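Local coordinates for protein phosphorylated carbohydrates phosphatase TM_1254 (Thermotoga maritima msb8, PDB 3KBB) that removes phosphate from sugar phosphates such as erythrose 4-phosphate, fructose 6-phosphate and mannose 6-phosphate, using a divalent metal cation, as a member of the HAD-like hydrolase superfamily, at residues K159-E164 / R180-V185; S168-A173 / L195-V200. All blocks are in the same frame, centred on the assembly; numbering follows the deposited sequence.

Contact 1: residues K159-E164 / R180-V185; sequences KVVVFE and RIYGVV
V162 bonds through its backbone to R180 and Y182, giving its N-H to one and taking the N-H of the other, in a parallel ladder between strands 160-164 and 181-184, whose axes approach to 4.8 Å. Four N-H...O=C bonds make the ladder: V162 N to R180 O, Y182 N to V162 O (2.8 Å), E164 N to Y182 O and V184 N to E164 O (2.7 Å). Before the first rung, at the N-terminal end of both strands, a water donates to V160 O and accepts from R180 N, so one solvent molecule continues the link.

The apolar contacts divide between two faces. On the face bearing F163 and Y182, CG of each lies anti to the carbonyl carbon (chi1 -69° and -73°), which starts both rings off in the same direction, side by side. Their planes are 21° from parallel, but with centroids 5.4 Å apart the rings are slid past each other and scarcely overlap. F163 CD1 instead meets Y182 CB at 3.6 Å. V161 CG1 reaches the edge of the tyrosine ring, 3.7 Å from Y182 CD2, and V184 CG2 lies at the edge of the phenylalanine ring. Helix 208-215 covers both rings, and F6 meets F163 from the neighbouring strand. An alanine in place of F163 would probably open a gap beside Y182 CB and beneath that helix. On the other face, I181 and E164 touch V170 of helix 167-175, and V162 packs on I5.

The polar end of E164 turns away from strand 181-184: OE2 forms a salt bridge with K140 and a hydrogen bond with Y146, while OE1 lies close to OD2 of D7, by similarity the nucleophile, an approach of two acidic groups. The chemistry thus joins an apolar, backbone-bonded sheet interior to a charged strand end at the probable active site.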
ATOM      1  N   LYS A 159      -7.627   0.605  21.443  1.00 22.49           N
ATOM      2  CA  LYS A 159      -6.245   0.319  21.846  1.00 22.27           C
ATOM      3  C   LYS A 159      -5.280   0.039  20.689  1.00 21.51           C
ATOM      4  O   LYS A 159      -4.190  -0.517  20.912  1.00 21.81           O
ATOM      5  CB  LYS A 159      -6.201  -0.777  22.897  1.00 23.88           C
ATOM      6  CG  LYS A 159      -6.953  -0.375  24.186  1.00 24.54           C
ATOM      7  CD  LYS A 159      -6.786  -1.474  25.233  1.00 28.99           C
ATOM      8  CE  LYS A 159      -7.616  -1.201  26.480  0.50 29.49           C
ATOM      9  NZ  LYS A 159      -7.370  -2.319  27.445  0.50 30.99           N
ATOM     10  N   VAL A 160      -5.653   0.458  19.473  1.00 19.68           N
ATOM     11  CA  VAL A 160      -4.755   0.314  18.305  1.00 18.16           C
ATOM     12  C   VAL A 160      -4.489   1.676  17.674  1.00 17.96           C
ATOM     13  O   VAL A 160      -5.301   2.622  17.793  1.00 18.24           O
ATOM     14  CB  VAL A 160      -5.300  -0.681  17.220  1.00 18.49           C
ATOM     15  CG1 VAL A 160      -5.704  -2.012  17.914  1.00 19.89           C
ATOM     16  CG2 VAL A 160      -6.489  -0.081  16.487  1.00 19.39           C
ATOM     17  N   VAL A 161      -3.353   1.759  17.017  1.00 16.48           N
ATOM     18  CA  VAL A 161      -3.022   2.930  16.179  1.00 17.07           C
ATOM     19  C   VAL A 161      -2.879   2.400  14.746  1.00 16.42           C
ATOM     20  O   VAL A 161      -2.338   1.319  14.541  1.00 17.01           O
ATOM     21  CB  VAL A 161      -1.673   3.542  16.596  1.00 17.59           C
ATOM     22  CG1 VAL A 161      -1.283   4.690  15.627  1.00 18.89           C
ATOM     23  CG2 VAL A 161      -1.777   4.100  17.984  1.00 21.12           C
ATOM     24  N   VAL A 162      -3.414   3.131  13.759  1.00 16.17           N
ATOM     25  CA  VAL A 162      -3.334   2.693  12.358  1.00 15.63           C
ATOM     26  C   VAL A 162      -2.564   3.734  11.555  1.00 15.13           C
ATOM     27  O   VAL A 162      -2.761   4.929  11.793  1.00 16.09           O
ATOM     28  CB  VAL A 162      -4.788   2.589  11.779  1.00 15.74           C
ATOM     29  CG1 VAL A 162      -4.783   2.403  10.225  1.00 17.94           C
ATOM     30  CG2 VAL A 162      -5.523   1.410  12.397  1.00 15.19           C
ATOM     31  N   PHE A 163      -1.741   3.301  10.607  1.00 15.10           N
ATOM     32  CA  PHE A 163      -1.059   4.187   9.645  1.00 15.58           C
ATOM     33  C   PHE A 163      -1.584   3.841   8.264  1.00 15.40           C
ATOM     34  O   PHE A 163      -1.357   2.723   7.722  1.00 15.21           O
ATOM     35  CB  PHE A 163       0.463   4.014   9.741  1.00 15.74           C
ATOM     36  CG  PHE A 163       1.009   4.555  11.027  1.00 16.17           C
ATOM     37  CD1 PHE A 163       1.260   5.931  11.151  1.00 14.60           C
ATOM     38  CD2 PHE A 163       1.156   3.732  12.148  1.00 17.87           C
ATOM     39  CE1 PHE A 163       1.705   6.451  12.353  1.00 18.09           C
ATOM     40  CE2 PHE A 163       1.582   4.245  13.380  1.00 16.22           C
ATOM     41  CZ  PHE A 163       1.848   5.627  13.488  1.00 18.83           C
ATOM     42  N   GLU A 164      -2.318   4.797   7.695  1.00 15.49           N
ATOM     43  CA  GLU A 164      -3.036   4.555   6.475  1.00 15.75           C
ATOM     44  C   GLU A 164      -2.642   5.594   5.437  1.00 17.91           C
ATOM     45  O   GLU A 164      -2.149   6.633   5.783  1.00 19.84           O
ATOM     46  CB  GLU A 164      -4.547   4.592   6.710  1.00 16.13           C
ATOM     47  CG  GLU A 164      -5.221   3.195   6.657  1.00 17.29           C
ATOM     48  CD  GLU A 164      -5.195   2.544   5.256  1.00 19.64           C
ATOM     49  OE1 GLU A 164      -4.758   3.187   4.294  1.00 17.92           O
ATOM     50  OE2 GLU A 164      -5.603   1.376   5.115  1.00 18.99           O
ATOM     51  N   ARG A 180      -7.657   6.285  16.392  1.00 18.72           N
ATOM     52  CA  ARG A 180      -6.293   6.766  16.214  1.00 18.61           C
ATOM     53  C   ARG A 180      -5.702   6.361  14.865  1.00 18.66           C
ATOM     54  O   ARG A 180      -4.943   5.369  14.782  1.00 18.06           O
ATOM     55  CB  ARG A 180      -5.357   6.352  17.345  1.00 19.01           C
ATOM     56  CG  ARG A 180      -5.842   6.696  18.744  1.00 21.46           C
ATOM     57  CD  ARG A 180      -4.723   6.400  19.741  1.00 26.44           C
ATOM     58  NE  ARG A 180      -5.119   6.791  21.091  1.00 29.30           N
ATOM     59  CZ  ARG A 180      -4.605   7.822  21.766  0.70 30.40           C
ATOM     60  NH1 ARG A 180      -3.653   8.595  21.223  0.70 25.42           N
ATOM     61  NH2 ARG A 180      -5.053   8.068  22.994  0.70 29.19           N
ATOM     62  N   ILE A 181      -6.078   7.105  13.823  1.00 16.33           N
ATOM     63  CA  ILE A 181      -5.633   6.831  12.447  1.00 16.38           C
ATOM     64  C   ILE A 181      -4.747   7.963  11.963  1.00 17.26           C
ATOM     65  O   ILE A 181      -5.186   9.130  11.986  1.00 16.64           O
ATOM     66  CB  ILE A 181      -6.851   6.721  11.500  1.00 15.17           C
ATOM     67  CG1 ILE A 181      -7.804   5.612  11.995  1.00 15.56           C
ATOM     68  CG2 ILE A 181      -6.387   6.438  10.034  1.00 15.64           C
ATOM     69  CD1 ILE A 181      -9.165   5.756  11.393  1.00 16.07           C
ATOM     70  N   TYR A 182      -3.508   7.657  11.585  1.00 16.21           N
ATOM     71  CA  TYR A 182      -2.606   8.669  11.052  1.00 17.26           C
ATOM     72  C   TYR A 182      -2.592   8.532   9.541  1.00 17.55           C
ATOM     73  O   TYR A 182      -2.541   7.408   9.008  1.00 16.24           O
ATOM     74  CB  TYR A 182      -1.191   8.493  11.603  1.00 17.63           C
ATOM     75  CG  TYR A 182      -1.105   8.914  13.057  1.00 18.40           C
ATOM     76  CD1 TYR A 182      -0.702  10.215  13.403  1.00 20.32           C
ATOM     77  CD2 TYR A 182      -1.499   8.051  14.074  1.00 20.12           C
ATOM     78  CE1 TYR A 182      -0.668  10.614  14.737  1.00 19.03           C
ATOM     79  CE2 TYR A 182      -1.458   8.421  15.410  1.00 17.89           C
ATOM     80  CZ  TYR A 182      -1.064   9.716  15.748  1.00 20.21           C
ATOM     81  OH  TYR A 182      -1.006  10.130  17.063  1.00 19.45           O
ATOM     82  N   GLY A 183      -2.646   9.657   8.840  1.00 17.59           N
ATOM     83  CA  GLY A 183      -2.564   9.623   7.399  1.00 17.91           C
ATOM     84  C   GLY A 183      -1.131   9.817   6.947  1.00 18.43           C
ATOM     85  O   GLY A 183      -0.492  10.824   7.260  1.00 20.34           O
ATOM     86  N   VAL A 184      -0.621   8.856   6.187  1.00 16.87           N
ATOM     87  CA  VAL A 184       0.774   8.871   5.735  1.00 18.23           C
ATOM     88  C   VAL A 184       0.866   9.494   4.356  1.00 19.32           C
ATOM     89  O   VAL A 184       0.167   9.064   3.438  1.00 19.01           O
ATOM     90  CB  VAL A 184       1.376   7.416   5.707  1.00 18.61           C
ATOM     91  CG1 VAL A 184       2.833   7.485   5.172  1.00 19.41           C
ATOM     92  CG2 VAL A 184       1.371   6.882   7.120  1.00 18.00           C
ATOM     93  N   VAL A 185       1.702  10.528   4.223  1.00 20.42           N
ATOM     94  CA  VAL A 185       1.717  11.319   2.992  1.00 23.22           C
ATOM     95  C   VAL A 185       3.106  11.338   2.404  1.00 25.62           C
ATOM     96  O   VAL A 185       4.084  11.040   3.079  1.00 25.89           O
ATOM     97  CB  VAL A 185       1.258  12.782   3.279  1.00 23.34           C
ATOM     98  CG1 VAL A 185      -0.186  12.820   3.671  1.00 24.88           C
ATOM     99  CG2 VAL A 185       2.112  13.390   4.343  1.00 23.10           C
TER
HETATM  100  O   HOH W   1      -7.827   3.902  18.237  1.00 18.63           O

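Contact 2: residues S168-A173 / L195-V200; sequences SGVEAA and LEAGAV. With SO4 (sulfate ion), chain E.
V170 and A197 form the tight part of this contact. The valine points from helix 167-175, the crossover helix between strands 160-164 and 181-184, toward the chain that leaves helix 192-196; it also touches I181. Its CG1 does most of the touching. That methyl is anti to the backbone N (chi1 173°), and V170 CG1 lies 3.6 Å from A197 CB and 3.5 Å from A197 O. V170 CG1 also approaches A199 N at 3.6 Å. One methyl group thus packs against a methyl and against the backbone of the turn, with no hydrogen bond across the contact.

The turn is a Schellman motif: G198 has a phi of 121°, and G198 N bonds back to L195 O. A side chain here would collide with the carbonyl oxygen of A197, which favours glycine.

The looser side is that of E171, which is partly exposed. Only its aliphatic part nears the turn, E171 CG lying 3.9 Å from A197 CB. At the start of the segment S168 faces away from the turn; S168 N gives a bond of 2.6 Å to O2 of a sulfate ion, probably from the crystallisation liquor.

With apolar and van der Waals contacts alone across a small interface, the union of helix and turn depends on shape, while the polar groups at the helix start, away from this interface, hold a sulfate in the crystal.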
ATOM      1  N   SER A 168      -9.989   5.684   1.214  1.00 17.81           N
ATOM      2  CA  SER A 168     -10.769   4.466   1.450  1.00 19.02           C
ATOM      3  C   SER A 168     -10.228   3.658   2.616  1.00 17.39           C
ATOM      4  O   SER A 168     -11.021   3.085   3.368  1.00 17.92           O
ATOM      5  CB  SER A 168     -10.824   3.611   0.188  1.00 19.21           C
ATOM      6  OG  SER A 168     -11.688   4.293  -0.714  1.00 25.86           O
ATOM      7  N   GLY A 169      -8.911   3.685   2.796  1.00 18.04           N
ATOM      8  CA  GLY A 169      -8.252   2.990   3.960  1.00 16.22           C
ATOM      9  C   GLY A 169      -8.636   3.648   5.295  1.00 16.48           C
ATOM     10  O   GLY A 169      -9.009   3.006   6.292  1.00 16.33           O
ATOM     11  N   VAL A 170      -8.556   4.968   5.319  1.00 14.44           N
ATOM     12  CA  VAL A 170      -8.962   5.693   6.529  1.00 14.94           C
ATOM     13  C   VAL A 170     -10.422   5.480   6.837  1.00 15.33           C
ATOM     14  O   VAL A 170     -10.790   5.236   7.975  1.00 15.39           O
ATOM     15  CB  VAL A 170      -8.612   7.198   6.397  1.00 14.24           C
ATOM     16  CG1 VAL A 170      -9.208   7.984   7.591  1.00 15.92           C
ATOM     17  CG2 VAL A 170      -7.077   7.383   6.299  1.00 15.49           C
ATOM     18  N   GLU A 171     -11.278   5.549   5.816  1.00 14.74           N
ATOM     19  CA  GLU A 171     -12.688   5.286   6.029  1.00 16.10           C
ATOM     20  C   GLU A 171     -12.936   3.898   6.617  1.00 15.34           C
ATOM     21  O   GLU A 171     -13.751   3.746   7.540  1.00 16.24           O
ATOM     22  CB  GLU A 171     -13.471   5.427   4.717  1.00 16.28           C
ATOM     23  CG  GLU A 171     -13.572   6.895   4.255  1.00 20.01           C
ATOM     24  CD  GLU A 171     -14.216   7.049   2.870  1.00 21.75           C
ATOM     25  OE1 GLU A 171     -14.456   6.027   2.192  1.00 24.94           O
ATOM     26  OE2 GLU A 171     -14.434   8.217   2.445  1.00 27.01           O
ATOM     27  N   ALA A 172     -12.219   2.903   6.091  1.00 14.80           N
ATOM     28  CA  ALA A 172     -12.410   1.527   6.529  1.00 15.12           C
ATOM     29  C   ALA A 172     -12.023   1.355   8.020  1.00 13.65           C
ATOM     30  O   ALA A 172     -12.800   0.761   8.822  1.00 14.20           O
ATOM     31  CB  ALA A 172     -11.605   0.582   5.642  1.00 16.41           C
ATOM     32  N   ALA A 173     -10.870   1.906   8.391  1.00 14.39           N
ATOM     33  CA  ALA A 173     -10.424   1.777   9.778  1.00 15.19           C
ATOM     34  C   ALA A 173     -11.389   2.529  10.701  1.00 15.23           C
ATOM     35  O   ALA A 173     -11.771   2.018  11.745  1.00 16.87           O
ATOM     36  CB  ALA A 173      -9.003   2.298   9.971  1.00 16.53           C
ATOM     37  N   LEU A 195      -7.389  13.618   6.048  1.00 17.94           N
ATOM     38  CA  LEU A 195      -7.909  14.308   7.224  1.00 18.31           C
ATOM     39  C   LEU A 195      -9.426  14.369   7.161  1.00 19.40           C
ATOM     40  O   LEU A 195     -10.129  14.155   8.174  1.00 19.76           O
ATOM     41  CB  LEU A 195      -7.291  15.725   7.276  1.00 17.38           C
ATOM     42  CG  LEU A 195      -5.807  15.824   7.664  1.00 19.15           C
ATOM     43  CD1 LEU A 195      -5.390  17.301   7.671  1.00 22.81           C
ATOM     44  CD2 LEU A 195      -5.541  15.197   8.994  1.00 19.92           C
ATOM     45  N   GLU A 196      -9.961  14.658   5.980  1.00 19.92           N
ATOM     46  CA  GLU A 196     -11.418  14.720   5.862  1.00 22.19           C
ATOM     47  C   GLU A 196     -12.072  13.383   6.155  1.00 21.82           C
ATOM     48  O   GLU A 196     -13.168  13.348   6.696  1.00 24.18           O
ATOM     49  CB  GLU A 196     -11.856  15.272   4.503  1.00 22.65           C
ATOM     50  CG  GLU A 196     -11.271  16.689   4.132  0.70 27.82           C
ATOM     51  CD  GLU A 196     -11.130  17.730   5.291  0.70 32.46           C
ATOM     52  OE1 GLU A 196     -12.157  18.214   5.835  0.70 32.91           O
ATOM     53  OE2 GLU A 196      -9.964  18.107   5.607  0.70 33.38           O
ATOM     54  N   ALA A 197     -11.387  12.281   5.823  1.00 22.01           N
ATOM     55  CA  ALA A 197     -11.903  10.938   6.136  1.00 21.55           C
ATOM     56  C   ALA A 197     -11.784  10.546   7.617  1.00 22.21           C
ATOM     57  O   ALA A 197     -12.319   9.493   8.024  1.00 22.18           O
ATOM     58  CB  ALA A 197     -11.219   9.877   5.239  1.00 21.35           C
ATOM     59  N   GLY A 198     -11.051  11.341   8.406  1.00 20.53           N
ATOM     60  CA  GLY A 198     -10.958  11.083   9.836  1.00 20.52           C
ATOM     61  C   GLY A 198      -9.578  10.852  10.390  1.00 19.13           C
ATOM     62  O   GLY A 198      -9.426  10.616  11.609  1.00 19.21           O
ATOM     63  N   ALA A 199      -8.555  10.982   9.549  1.00 18.12           N
ATOM     64  CA  ALA A 199      -7.190  10.865  10.092  1.00 17.08           C
ATOM     65  C   ALA A 199      -6.958  11.989  11.139  1.00 18.64           C
ATOM     66  O   ALA A 199      -7.460  13.130  10.981  1.00 18.23           O
ATOM     67  CB  ALA A 199      -6.153  10.930   9.001  1.00 17.79           C
ATOM     68  N   VAL A 200      -6.225  11.663  12.194  1.00 17.77           N
ATOM     69  CA  VAL A 200      -6.048  12.610  13.315  1.00 19.46           C
ATOM     70  C   VAL A 200      -4.826  13.521  13.126  1.00 18.81           C
ATOM     71  O   VAL A 200      -4.665  14.525  13.835  1.00 19.02           O
ATOM     72  CB  VAL A 200      -5.917  11.892  14.687  1.00 19.51           C
ATOM     73  CG1 VAL A 200      -7.203  11.077  14.984  1.00 19.52           C
ATOM     74  CG2 VAL A 200      -4.604  11.055  14.773  1.00 19.69           C
TER
HETATM   75  S   SO4 E 227      -9.159   5.751  -2.565  0.60 37.54           S
HETATM   76  O1  SO4 E 227      -9.179   4.362  -3.044  0.60 38.16           O
HETATM   77  O2  SO4 E 227      -8.860   5.743  -1.172  0.60 28.12           O
HETATM   78  O3  SO4 E 227      -8.069   6.502  -3.219  0.60 36.25           O
HETATM   79  O4  SO4 E 227     -10.461   6.381  -2.819  0.60 37.76           O

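The centres of the two contacts lie about 9 Å apart, on the same side of the chain's centre. Along the chain their segments alternate: strand 160-164, helix 167-175, strand 181-184, then the turn at 195-200. The first three make a beta-alpha-beta unit within the parallel sheet; contact 1 pairs its strands and contact 2 packs its helix against the turn. That turn leads to 201-203, one of the two outermost strands, which adjoins 181-184. Direct contacts tie them: I181 O and V200 N are 2.7 Å apart, a probable hydrogen bond, and E164 OE2 packs against G169 CA. The crossover helix thus packs on strand 181-184, touches E164 near the probable active site, and meets the turn.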